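Local coordinates for putative glycoside hydrolase (Bacteroides ovatus, PDB 4ONZ), which is a putative glycoside hydrolase of a family that adopts a five-bladed beta-propeller fold, its precise function not being established, at residues 11-15 with 354-358; 16-21 with 347-351; 279-283 with 320-324; 311-317 with 338-342. All coordinates share one frame; numbering follows the deposited sequence.

Interaction 1 of 4, residues 11-15 with 354-358; sequences NNWVI and KKLKT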
loop_
_atom_site.group_PDB
_atom_site.type_symbol
_atom_site.label_atom_id
_atom_site.label_comp_id
_atom_site.label_asym_id
_atom_site.label_seq_id
_atom_site.Cartn_x
_atom_site.Cartn_y
_atom_site.Cartn_z
ATOM N N ASN A 11 -7.339 -24.039 -1.366
ATOM C CA ASN A 11 -7.329 -22.544 -1.456
ATOM C C ASN A 11 -8.727 -21.916 -1.361
ATOM O O ASN A 11 -9.079 -21.029 -2.140
ATOM C CB ASN A 11 -6.608 -22.081 -2.734
ATOM C CG ASN A 11 -5.099 -22.271 -2.662
ATOM O OD1 ASN A 11 -4.530 -22.465 -1.584
ATOM N ND2 ASN A 11 -4.440 -22.197 -3.816
ATOM N N ASN A 12 -9.511 -22.382 -0.390
ATOM C CA ASN A 12 -10.847 -21.837 -0.136
ATOM C C ASN A 12 -10.780 -20.477 0.583
ATOM O O ASN A 12 -11.757 -19.728 0.589
ATOM C CB ASN A 12 -11.696 -22.822 0.683
ATOM C CG ASN A 12 -11.140 -23.069 2.087
ATOM O OD1 ASN A 12 -9.931 -22.995 2.320
ATOM N ND2 ASN A 12 -12.029 -23.382 3.027
ATOM N N TRP A 13 -9.622 -20.174 1.178
ATOM C CA TRP A 13 -9.397 -18.935 1.926
ATOM C C TRP A 13 -8.903 -17.758 1.073
ATOM O O TRP A 13 -8.892 -16.614 1.534
ATOM C CB TRP A 13 -8.371 -19.188 3.041
ATOM C CG TRP A 13 -7.009 -19.616 2.546
ATOM C CD1 TRP A 13 -6.557 -20.896 2.383
ATOM C CD2 TRP A 13 -5.930 -18.759 2.149
ATOM N NE1 TRP A 13 -5.264 -20.886 1.910
ATOM C CE2 TRP A 13 -4.856 -19.587 1.762
ATOM C CE3 TRP A 13 -5.766 -17.370 2.092
ATOM C CZ2 TRP A 13 -3.635 -19.071 1.321
ATOM C CZ3 TRP A 13 -4.553 -16.861 1.651
ATOM C CH2 TRP A 13 -3.507 -17.709 1.272
ATOM N N VAL A 14 -8.497 -18.038 -0.160
ATOM C CA VAL A 14 -7.921 -17.024 -1.038
ATOM C C VAL A 14 -8.961 -15.997 -1.478
ATOM O O VAL A 14 -10.074 -16.351 -1.828
ATOM C CB VAL A 14 -7.266 -17.689 -2.272
ATOM C CG1 VAL A 14 -6.695 -16.650 -3.219
ATOM C CG2 VAL A 14 -6.170 -18.649 -1.831
ATOM N N ILE A 15 -8.599 -14.721 -1.429
ATOM C CA ILE A 15 -9.510 -13.668 -1.856
ATOM C C ILE A 15 -9.346 -13.509 -3.361
ATOM O O ILE A 15 -8.229 -13.336 -3.867
ATOM C CB ILE A 15 -9.261 -12.339 -1.127
ATOM C CG1 ILE A 15 -9.374 -12.538 0.386
ATOM C CG2 ILE A 15 -10.261 -11.290 -1.598
ATOM C CD1 ILE A 15 -9.056 -11.318 1.209
ATOM N N LYS A 354 -18.254 -13.256 0.308
ATOM C CA LYS A 354 -18.843 -13.967 1.446
ATOM C C LYS A 354 -17.843 -14.217 2.569
ATOM O O LYS A 354 -18.177 -14.064 3.744
ATOM C CB LYS A 354 -19.457 -15.295 0.992
ATOM C CG LYS A 354 -20.133 -16.063 2.114
ATOM C CD LYS A 354 -20.963 -17.224 1.588
ATOM C CE LYS A 354 -21.773 -17.853 2.709
ATOM N NZ LYS A 354 -22.697 -18.901 2.196
ATOM N N LYS A 355 -16.611 -14.579 2.210
ATOM C CA LYS A 355 -15.577 -14.875 3.216
ATOM C C LYS A 355 -15.241 -13.719 4.160
ATOM O O LYS A 355 -14.668 -13.945 5.229
ATOM C CB LYS A 355 -14.300 -15.415 2.563
ATOM C CG LYS A 355 -13.654 -14.504 1.527
ATOM C CD LYS A 355 -12.338 -15.086 1.019
ATOM C CE LYS A 355 -12.487 -16.441 0.332
ATOM N NZ LYS A 355 -13.277 -16.395 -0.928
ATOM N N LEU A 356 -15.608 -12.496 3.774
ATOM C CA LEU A 356 -15.358 -11.315 4.606
ATOM C C LEU A 356 -16.317 -11.163 5.797
ATOM O O LEU A 356 -16.020 -10.411 6.725
ATOM C CB LEU A 356 -15.433 -10.040 3.763
ATOM C CG LEU A 356 -14.558 -9.956 2.516
ATOM C CD1 LEU A 356 -14.728 -8.589 1.877
ATOM C CD2 LEU A 356 -13.093 -10.217 2.844
ATOM N N LYS A 357 -17.473 -11.827 5.760
ATOM C CA LYS A 357 -18.437 -11.774 6.879
ATOM C C LYS A 357 -17.926 -12.575 8.076
ATOM O O LYS A 357 -17.705 -13.782 7.971
ATOM C CB LYS A 357 -19.822 -12.281 6.454
ATOM C CG LYS A 357 -20.788 -11.191 5.999
ATOM C CD LYS A 357 -20.234 -10.289 4.907
ATOM C CE LYS A 357 -20.019 -11.027 3.596
ATOM N NZ LYS A 357 -19.555 -10.100 2.530
ATOM N N THR A 358 -17.741 -11.895 9.208
ATOM C CA THR A 358 -17.207 -12.528 10.416
ATOM C C THR A 358 -17.617 -11.773 11.680
ATOM O O THR A 358 -18.767 -11.368 11.827
ATOM C CB THR A 358 -15.664 -12.603 10.354
ATOM O OG1 THR A 358 -15.170 -13.396 11.440
ATOM C CG2 THR A 358 -15.032 -11.200 10.405
#
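K355 reaches across to the backbone carbonyls of N12, W13 and V14. Its CB already points at the 11-15 segment, from a short 3-10 turn at 354-356. CG sits between the backbone N and the carbonyl carbon (chi1 58°). CD then passes I15 CG1 at 4.0 Å, where the two side chains cross obliquely. The chain next bends twice, at chi3 (61°) and chi4 (65°), which curls its end in among the carbonyl oxygens. CE comes to rest among all three. It lies 3.2 Å from V14 O and 3.4 Å from N12 O, and W13 O is 3.8 Å from the same CE. A methylene next to an ammonium carries some positive character, so these approaches are probably favourable. NZ ends 3.3 Å from V14 O. It also makes a long, weak ion pair with D352.

Beside the lysine the contact turns apolar. I15 CD1 and L356 CD2 are 4.5 Å apart, a loose touch. Both side chains also pack on L334 and I253, so the two segments share one hydrophobic floor.

The CB of W13 points away from the 354-358 segment. Its NE1 is hydrogen-bonded to D298, and V14 CG2 lies 3.8 Å above the plane of the indole, over its centre. I15 O is held by Q285. These bonds tie the 11-15 segment to the sheet that contains strand 281-288. Segments near the two ends of the chain thus meet, as expected for a beta-propeller, whose ring brings the ends to neighbouring places.

Interaction 2 of 4, residues 16-21 with 347-351; sequences GPFLRP and VAVCD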
loop_
_atom_site.group_PDB
_atom_site.type_symbol
_atom_site.label_atom_id
_atom_site.label_comp_id
_atom_site.label_asym_id
_atom_site.label_seq_id
_atom_site.Cartn_x
_atom_site.Cartn_y
_atom_site.Cartn_z
ATOM N N GLY A 16 -10.467 -13.587 -4.072
ATOM C CA GLY A 16 -10.475 -13.488 -5.521
ATOM C C GLY A 16 -11.527 -14.403 -6.135
ATOM O O GLY A 16 -12.352 -14.957 -5.419
ATOM N N PRO A 17 -11.497 -14.574 -7.465
ATOM C CA PRO A 17 -10.522 -13.970 -8.372
ATOM C C PRO A 17 -10.808 -12.498 -8.666
ATOM O O PRO A 17 -11.970 -12.073 -8.638
ATOM C CB PRO A 17 -10.687 -14.805 -9.649
ATOM C CG PRO A 17 -12.116 -15.212 -9.645
ATOM C CD PRO A 17 -12.553 -15.297 -8.200
ATOM N N PHE A 18 -9.746 -11.733 -8.922
ATOM C CA PHE A 18 -9.859 -10.336 -9.301
ATOM C C PHE A 18 -9.703 -10.263 -10.812
ATOM O O PHE A 18 -8.672 -10.671 -11.353
ATOM C CB PHE A 18 -8.797 -9.486 -8.611
ATOM C CG PHE A 18 -9.010 -9.332 -7.141
ATOM C CD1 PHE A 18 -8.516 -10.273 -6.247
ATOM C CD2 PHE A 18 -9.707 -8.247 -6.647
ATOM C CE1 PHE A 18 -8.707 -10.129 -4.880
ATOM C CE2 PHE A 18 -9.904 -8.096 -5.287
ATOM C CZ PHE A 18 -9.409 -9.043 -4.402
ATOM N N LEU A 19 -10.723 -9.755 -11.493
ATOM C CA LEU A 19 -10.700 -9.677 -12.953
ATOM C C LEU A 19 -10.565 -8.229 -13.419
ATOM O O LEU A 19 -11.204 -7.326 -12.863
ATOM C CB LEU A 19 -11.980 -10.293 -13.529
ATOM C CG LEU A 19 -12.282 -11.729 -13.090
ATOM C CD1 LEU A 19 -13.612 -12.191 -13.677
ATOM C CD2 LEU A 19 -11.156 -12.677 -13.487
ATOM N N ARG A 20 -9.736 -8.020 -14.442
ATOM C CA ARG A 20 -9.532 -6.697 -15.023
ATOM C C ARG A 20 -10.751 -6.378 -15.900
ATOM O O ARG A 20 -11.037 -7.147 -16.818
ATOM C CB ARG A 20 -8.269 -6.697 -15.888
ATOM C CG ARG A 20 -6.971 -7.061 -15.157
ATOM C CD ARG A 20 -5.909 -7.524 -16.147
ATOM N NE ARG A 20 -4.613 -7.835 -15.536
ATOM C CZ ARG A 20 -4.289 -9.000 -14.975
ATOM N NH1 ARG A 20 -5.172 -9.995 -14.882
ATOM N NH2 ARG A 20 -3.080 -9.165 -14.468
ATOM N N PRO A 21 -11.483 -5.272 -15.621
ATOM C CA PRO A 21 -12.627 -4.965 -16.494
ATOM C C PRO A 21 -12.115 -4.603 -17.884
ATOM O O PRO A 21 -11.216 -3.765 -18.007
ATOM C CB PRO A 21 -13.311 -3.773 -15.812
ATOM C CG PRO A 21 -12.698 -3.657 -14.458
ATOM C CD PRO A 21 -11.334 -4.276 -14.545
ATOM N N VAL A 347 -7.051 -1.151 -12.113
ATOM C CA VAL A 347 -8.024 -1.736 -11.205
ATOM C C VAL A 347 -8.437 -3.138 -11.655
ATOM O O VAL A 347 -8.481 -3.431 -12.860
ATOM C CB VAL A 347 -9.283 -0.828 -11.086
ATOM C CG1 VAL A 347 -10.059 -0.780 -12.398
ATOM C CG2 VAL A 347 -10.196 -1.294 -9.965
ATOM N N ALA A 348 -8.712 -3.998 -10.675
ATOM C CA ALA A 348 -9.243 -5.351 -10.910
ATOM C C ALA A 348 -10.317 -5.552 -9.849
ATOM O O ALA A 348 -10.225 -5.001 -8.744
ATOM C CB ALA A 348 -8.162 -6.420 -10.830
ATOM N N VAL A 349 -11.328 -6.341 -10.177
ATOM C CA VAL A 349 -12.525 -6.448 -9.338
ATOM C C VAL A 349 -12.904 -7.888 -9.010
ATOM O O VAL A 349 -12.815 -8.759 -9.866
ATOM C CB VAL A 349 -13.711 -5.786 -10.080
ATOM C CG1 VAL A 349 -14.958 -5.736 -9.201
ATOM C CG2 VAL A 349 -13.316 -4.389 -10.554
ATOM N N CYS A 350 -13.332 -8.109 -7.767
ATOM C CA CYS A 350 -13.759 -9.417 -7.270
ATOM C C CYS A 350 -15.194 -9.335 -6.751
ATOM O O CYS A 350 -15.514 -8.485 -5.917
ATOM C CB CYS A 350 -12.838 -9.870 -6.145
ATOM S SG CYS A 350 -13.269 -11.432 -5.343
ATOM N N ASP A 351 -16.059 -10.216 -7.237
ATOM C CA ASP A 351 -17.457 -10.208 -6.798
ATOM C C ASP A 351 -17.790 -11.300 -5.771
ATOM O O ASP A 351 -18.951 -11.472 -5.413
ATOM C CB ASP A 351 -18.395 -10.254 -8.011
ATOM C CG ASP A 351 -18.166 -11.459 -8.882
ATOM O OD1 ASP A 351 -17.681 -12.488 -8.369
ATOM O OD2 ASP A 351 -18.478 -11.378 -10.086
HETATM O O HOH W 1 -14.782 -12.150 -9.066
#
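L19 and V349 form one antiparallel, hydrogen-bonded bridge. L19 N donates to V349 O at 2.8 Å, nearly straight at 171°. V349 N returns a bond to L19 O at 2.9 Å.

Side chains pack around this pair. The F18 ring lies under C350, with C350 CB 3.7 Å from the ring centroid in a CH-pi contact over one face. C350 SG stands farther out above the same ring, 4.7 Å from the centroid. The cysteine gets there with SG anti to the backbone N (chi1 177°), which also brings SG to 3.5 Å from G16 CA. F18 CB meets the A348 methyl. At the other end P21 crosses V349 at about a right angle, and P21 CG touches V349 CG2 at 4.0 Å.

The backbone before F18 is unusual. G16 has a conformation that only glycine takes easily, and a cis peptide bond follows it, before P17. P17 O then faces C350 CB and is also bound by a water, which donates to it at 2.8 Å and accepts from D351 N.

Farther out, the CB of R20 points away from the strand, and its NE forms a salt bridge with E312 OE2. On its other side strand 344-350 is bonded through A348 and C350 to L336 and L334 of strand 333-340. V349 is the residue between them that serves the N-terminal segment. The segment therefore lies along the outer edge of a three-stranded antiparallel sheet. Chain ends joined in one sheet recall the "velcro" closure of beta-propellers, here reduced to a single bridge.

Interaction 3 of 4, residues 279-283 with 320-324; sequences NAYCA and GTVFI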
loop_
_atom_site.group_PDB
_atom_site.type_symbol
_atom_site.label_atom_id
_atom_site.label_comp_id
_atom_site.label_asym_id
_atom_site.label_seq_id
_atom_site.Cartn_x
_atom_site.Cartn_y
_atom_site.Cartn_z
ATOM N N ASN A 279 12.889 -9.723 -11.951
ATOM C CA ASN A 279 12.764 -8.360 -11.390
ATOM C C ASN A 279 11.350 -7.752 -11.383
ATOM O O ASN A 279 11.176 -6.582 -11.076
ATOM C CB ASN A 279 13.762 -7.395 -12.033
ATOM C CG ASN A 279 15.195 -7.720 -11.665
ATOM O OD1 ASN A 279 15.484 -8.183 -10.555
ATOM N ND2 ASN A 279 16.106 -7.463 -12.588
ATOM N N ALA A 280 10.336 -8.549 -11.670
ATOM C CA ALA A 280 8.978 -8.039 -11.660
ATOM C C ALA A 280 8.307 -8.420 -10.354
ATOM O O ALA A 280 8.705 -9.369 -9.678
ATOM C CB ALA A 280 8.185 -8.596 -12.830
ATOM N N TYR A 281 7.287 -7.656 -10.015
ATOM C CA TYR A 281 6.489 -7.915 -8.844
ATOM C C TYR A 281 5.210 -8.621 -9.284
ATOM O O TYR A 281 4.638 -8.298 -10.332
ATOM C CB TYR A 281 6.142 -6.616 -8.108
ATOM C CG TYR A 281 7.290 -5.879 -7.444
ATOM C CD1 TYR A 281 8.215 -5.167 -8.202
ATOM C CD2 TYR A 281 7.416 -5.842 -6.055
ATOM C CE1 TYR A 281 9.259 -4.469 -7.602
ATOM C CE2 TYR A 281 8.440 -5.120 -5.444
ATOM C CZ TYR A 281 9.358 -4.436 -6.217
ATOM O OH TYR A 281 10.403 -3.730 -5.623
ATOM N N CYS A 282 4.819 -9.617 -8.495
ATOM C CA CYS A 282 3.576 -10.366 -8.639
ATOM C C CYS A 282 3.012 -10.418 -7.235
ATOM O O CYS A 282 3.764 -10.309 -6.282
ATOM C CB CYS A 282 3.820 -11.791 -9.117
ATOM S SG CYS A 282 4.643 -11.891 -10.706
ATOM N N ALA A 283 1.704 -10.614 -7.108
ATOM C CA ALA A 283 1.036 -10.567 -5.814
ATOM C C ALA A 283 0.687 -11.939 -5.235
ATOM O O ALA A 283 0.176 -12.808 -5.930
ATOM C CB ALA A 283 -0.225 -9.731 -5.936
ATOM N N GLY A 320 6.254 -6.986 -18.065
ATOM C CA GLY A 320 5.335 -6.377 -17.106
ATOM C C GLY A 320 5.657 -6.502 -15.634
ATOM O O GLY A 320 6.531 -7.268 -15.231
ATOM N N THR A 321 4.938 -5.720 -14.834
ATOM C CA THR A 321 5.070 -5.735 -13.378
ATOM C C THR A 321 3.835 -5.068 -12.761
ATOM O O THR A 321 3.278 -4.122 -13.334
ATOM C CB THR A 321 6.386 -5.071 -12.905
ATOM O OG1 THR A 321 6.547 -5.270 -11.496
ATOM C CG2 THR A 321 6.421 -3.574 -13.240
ATOM N N VAL A 322 3.378 -5.600 -11.628
ATOM C CA VAL A 322 2.193 -5.093 -10.937
ATOM C C VAL A 322 2.478 -5.005 -9.439
ATOM O O VAL A 322 3.176 -5.861 -8.886
ATOM C CB VAL A 322 0.923 -5.944 -11.203
ATOM C CG1 VAL A 322 0.599 -5.940 -12.681
ATOM C CG2 VAL A 322 1.070 -7.374 -10.701
ATOM N N PHE A 323 1.959 -3.957 -8.797
ATOM C CA PHE A 323 2.206 -3.714 -7.368
ATOM C C PHE A 323 0.895 -3.319 -6.708
ATOM O O PHE A 323 0.384 -2.215 -6.932
ATOM C CB PHE A 323 3.262 -2.629 -7.200
ATOM C CG PHE A 323 3.794 -2.513 -5.799
ATOM C CD1 PHE A 323 4.814 -3.344 -5.365
ATOM C CD2 PHE A 323 3.301 -1.561 -4.928
ATOM C CE1 PHE A 323 5.325 -3.238 -4.082
ATOM C CE2 PHE A 323 3.809 -1.448 -3.652
ATOM C CZ PHE A 323 4.822 -2.285 -3.227
ATOM N N ILE A 324 0.360 -4.242 -5.913
ATOM C CA ILE A 324 -0.961 -4.109 -5.287
ATOM C C ILE A 324 -0.882 -3.290 -4.023
ATOM O O ILE A 324 -0.088 -3.604 -3.137
ATOM C CB ILE A 324 -1.561 -5.480 -4.919
ATOM C CG1 ILE A 324 -1.440 -6.480 -6.073
ATOM C CG2 ILE A 324 -3.011 -5.340 -4.480
ATOM C CD1 ILE A 324 -1.998 -6.023 -7.395
#
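Y281 is held to the 320-324 segment at both its backbone N and its backbone O. The amide N donates to T321 OG1 at 2.9 Å, with an angle of 173° at the hydrogen. The hydroxyl is presented by a side chain that has OG1 anti to its own N. Y281 O accepts from V322 N at 3.2 Å, again almost straight. One of the two acceptors is thus a threonine hydroxyl and the other a main-chain carbonyl.

The rings come next. Y281 and F323 lie side by side and point the same way. F323 directs its edge at the face of Y281 in an offset edge-to-face pair, with centroids 5.4 Å apart and planes at 83°. The closest carbons are Y281 CD2 and F323 CD1, at 3.7 Å. T321 OG1 lies at the edge of the tyrosine ring.

Smaller groups fill the flanks. The A280 methyl sits 3.2 Å from G320 O. At the far end A283 CB and I324 CG1 are 3.5 Å apart, tighter than usual for two carbons. The backbones are already diverging there, and strand pieces 281-283 and 322-324 run 44° apart. I324 N turns to N264 OD1 instead.

Strands 281-288 and 322-330 belong to different sheets. The Y281 side chain also lies about 3 Å from a bound unknown ligand. The chemistry implies a splayed junction between sheets: two bonds fix the tyrosine backbone where the strands come close, and ring and methyl packing carries the contact where they part.

Interaction 4 of 4, residues 311-317 with 338-342; sequences FEKSGQY and YGCAD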
loop_
_atom_site.group_PDB
_atom_site.type_symbol
_atom_site.label_atom_id
_atom_site.label_comp_id
_atom_site.label_asym_id
_atom_site.label_seq_id
_atom_site.Cartn_x
_atom_site.Cartn_y
_atom_site.Cartn_z
ATOM N N PHE A 311 -1.195 -3.080 -20.845
ATOM C CA PHE A 311 -1.052 -1.876 -20.012
ATOM C C PHE A 311 -0.171 -2.086 -18.771
ATOM O O PHE A 311 0.210 -1.130 -18.111
ATOM C CB PHE A 311 -2.427 -1.299 -19.615
ATOM C CG PHE A 311 -3.232 -2.198 -18.730
ATOM C CD1 PHE A 311 -3.079 -2.140 -17.351
ATOM C CD2 PHE A 311 -4.147 -3.098 -19.266
ATOM C CE1 PHE A 311 -3.809 -2.969 -16.525
ATOM C CE2 PHE A 311 -4.884 -3.935 -18.436
ATOM C CZ PHE A 311 -4.713 -3.869 -17.063
ATOM N N GLU A 312 0.171 -3.335 -18.471
ATOM C CA GLU A 312 1.041 -3.647 -17.343
ATOM C C GLU A 312 2.499 -3.788 -17.782
ATOM O O GLU A 312 3.361 -4.055 -16.949
ATOM C CB GLU A 312 0.557 -4.938 -16.687
ATOM C CG GLU A 312 -0.862 -4.805 -16.143
ATOM C CD GLU A 312 -1.557 -6.118 -15.841
ATOM O OE1 GLU A 312 -1.122 -7.176 -16.333
ATOM O OE2 GLU A 312 -2.583 -6.090 -15.131
ATOM N N LYS A 313 2.747 -3.577 -19.080
ATOM C CA LYS A 313 4.070 -3.721 -19.690
ATOM C C LYS A 313 4.544 -2.404 -20.295
ATOM O O LYS A 313 3.741 -1.513 -20.563
ATOM C CB LYS A 313 4.013 -4.767 -20.804
ATOM C CG LYS A 313 3.580 -6.150 -20.356
ATOM C CD LYS A 313 3.398 -7.085 -21.543
ATOM C CE LYS A 313 3.131 -8.509 -21.088
ATOM N NZ LYS A 313 1.966 -8.573 -20.164
ATOM N N SER A 314 5.852 -2.298 -20.520
ATOM C CA SER A 314 6.453 -1.105 -21.126
ATOM C C SER A 314 7.870 -1.421 -21.625
ATOM O O SER A 314 8.320 -2.566 -21.564
ATOM C CB SER A 314 6.524 0.038 -20.113
ATOM O OG SER A 314 7.583 -0.169 -19.196
ATOM N N GLY A 315 8.571 -0.396 -22.108
ATOM C CA GLY A 315 9.957 -0.550 -22.559
ATOM C C GLY A 315 10.875 -1.025 -21.444
ATOM O O GLY A 315 11.727 -1.889 -21.653
ATOM N N GLN A 316 10.686 -0.471 -20.250
ATOM C CA GLN A 316 11.489 -0.822 -19.086
ATOM C C GLN A 316 11.085 -2.177 -18.478
ATOM O O GLN A 316 11.922 -2.866 -17.890
ATOM C CB GLN A 316 11.379 0.293 -18.036
ATOM C CG GLN A 316 12.249 0.119 -16.790
ATOM C CD GLN A 316 13.746 0.126 -17.078
ATOM O OE1 GLN A 316 14.201 0.645 -18.103
ATOM N NE2 GLN A 316 14.524 -0.439 -16.161
ATOM N N TYR A 317 9.809 -2.547 -18.615
ATOM C CA TYR A 317 9.281 -3.810 -18.080
ATOM C C TYR A 317 8.540 -4.557 -19.181
ATOM O O TYR A 317 7.299 -4.647 -19.189
ATOM C CB TYR A 317 8.352 -3.537 -16.896
ATOM C CG TYR A 317 9.060 -2.858 -15.755
ATOM C CD1 TYR A 317 9.733 -3.603 -14.793
ATOM C CD2 TYR A 317 9.073 -1.468 -15.644
ATOM C CE1 TYR A 317 10.396 -2.987 -13.749
ATOM C CE2 TYR A 317 9.733 -0.843 -14.601
ATOM C CZ TYR A 317 10.392 -1.608 -13.657
ATOM O OH TYR A 317 11.048 -1.001 -12.615
ATOM N N TYR A 338 -3.755 -1.075 -8.198
ATOM C CA TYR A 338 -2.342 -1.408 -8.289
ATOM C C TYR A 338 -1.598 -0.556 -9.273
ATOM O O TYR A 338 -2.195 0.015 -10.196
ATOM C CB TYR A 338 -2.192 -2.879 -8.680
ATOM C CG TYR A 338 -2.803 -3.320 -10.018
ATOM C CD1 TYR A 338 -4.176 -3.604 -10.146
ATOM C CD2 TYR A 338 -1.993 -3.558 -11.119
ATOM C CE1 TYR A 338 -4.709 -4.045 -11.361
ATOM C CE2 TYR A 338 -2.516 -3.994 -12.326
ATOM C CZ TYR A 338 -3.864 -4.241 -12.448
ATOM O OH TYR A 338 -4.338 -4.681 -13.671
ATOM N N GLY A 339 -0.294 -0.447 -9.031
ATOM C CA GLY A 339 0.600 0.233 -9.924
ATOM C C GLY A 339 0.891 -0.772 -11.020
ATOM O O GLY A 339 1.147 -1.955 -10.739
ATOM N N CYS A 340 0.802 -0.319 -12.262
ATOM C CA CYS A 340 1.081 -1.171 -13.401
ATOM C C CYS A 340 2.240 -0.553 -14.179
ATOM O O CYS A 340 2.250 0.652 -14.462
ATOM C CB CYS A 340 -0.191 -1.400 -14.251
ATOM S SG CYS A 340 -0.965 0.067 -14.943
ATOM N N ALA A 341 3.259 -1.373 -14.446
ATOM C CA ALA A 341 4.445 -0.953 -15.190
ATOM C C ALA A 341 5.230 0.171 -14.516
ATOM O O ALA A 341 5.919 0.938 -15.194
ATOM C CB ALA A 341 4.045 -0.548 -16.610
ATOM N N ASP A 342 5.143 0.266 -13.188
ATOM C CA ASP A 342 5.791 1.345 -12.439
ATOM C C ASP A 342 5.421 2.731 -12.956
ATOM O O ASP A 342 6.197 3.671 -12.780
ATOM C CB ASP A 342 7.329 1.205 -12.471
ATOM C CG ASP A 342 7.906 0.583 -11.214
ATOM O OD1 ASP A 342 7.225 0.527 -10.170
ATOM O OD2 ASP A 342 9.083 0.186 -11.272
HETATM O O HOH W 2 7.541 1.605 -17.330
#
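E312 OE2 is gripped by two groups. Y338 OH donates to E312 OE2 at 2.7 Å, and the oxygen receives it on its anti lone pair. R20 NE forms a salt bridge with the same oxygen. The other oxygen, OE1, accepts from the backbone N atoms of E308 and A309. Four partners thus hold the carboxylate against rotation, with its plane 64° from the tyrosine ring.

F311 presents its edge to Y338 OH and C340 SG. Y338 OH lies in the plane of the F311 ring, 3.4 Å from CE1. C340 SG lies at the same ring's edge, 5.2 Å from the centroid, a sulfur-aromatic contact. The ring gets there with CG flanked by the backbone N and carbonyl carbon (chi1 65°). F311 O is buried here with no clear hydrogen-bond partner; C340 SG is 3.6 Å from it.

Beyond the strand end, A341 and D342 take left-handed backbone angles, and the A341 methyl settles 3.6 Å from E312 O. A water spans the gap between S314 OG and A341 O, donating to the latter at 2.8 Å. Y317 OH and D342 OD2 are 2.7 Å apart, with ring and carboxylate planes 81° apart. D342 lies about 3 Å from a bound unknown ligand.

The chemistry implies two unlike ends: a buried carboxylate held by four donors, and a water-bridged turn beside a site that holds an unknown ligand, possibly a pocket.

How the interactions relate
Interaction 3 is the most buried of the four; the others are partly buried. Interactions 1 and 2 follow one another along the N-terminal segment, which first meets a C-terminal turn and then edge strand 344-350. Interactions 3 and 4 share neighbouring strands 322-330 and 333-340, with centres about 8 Å apart. F323 O and G339 N probably form a hydrogen bond between them. R20 ties interaction 2 to interaction 4. Their chemistry differs with place: a lysine chain among carbonyls in 1, a backbone bridge in 2, a ring pair in 3 and a buried carboxylate in 4. In both 3 and 4 a side chain comes about 3 Å from an unknown ligand.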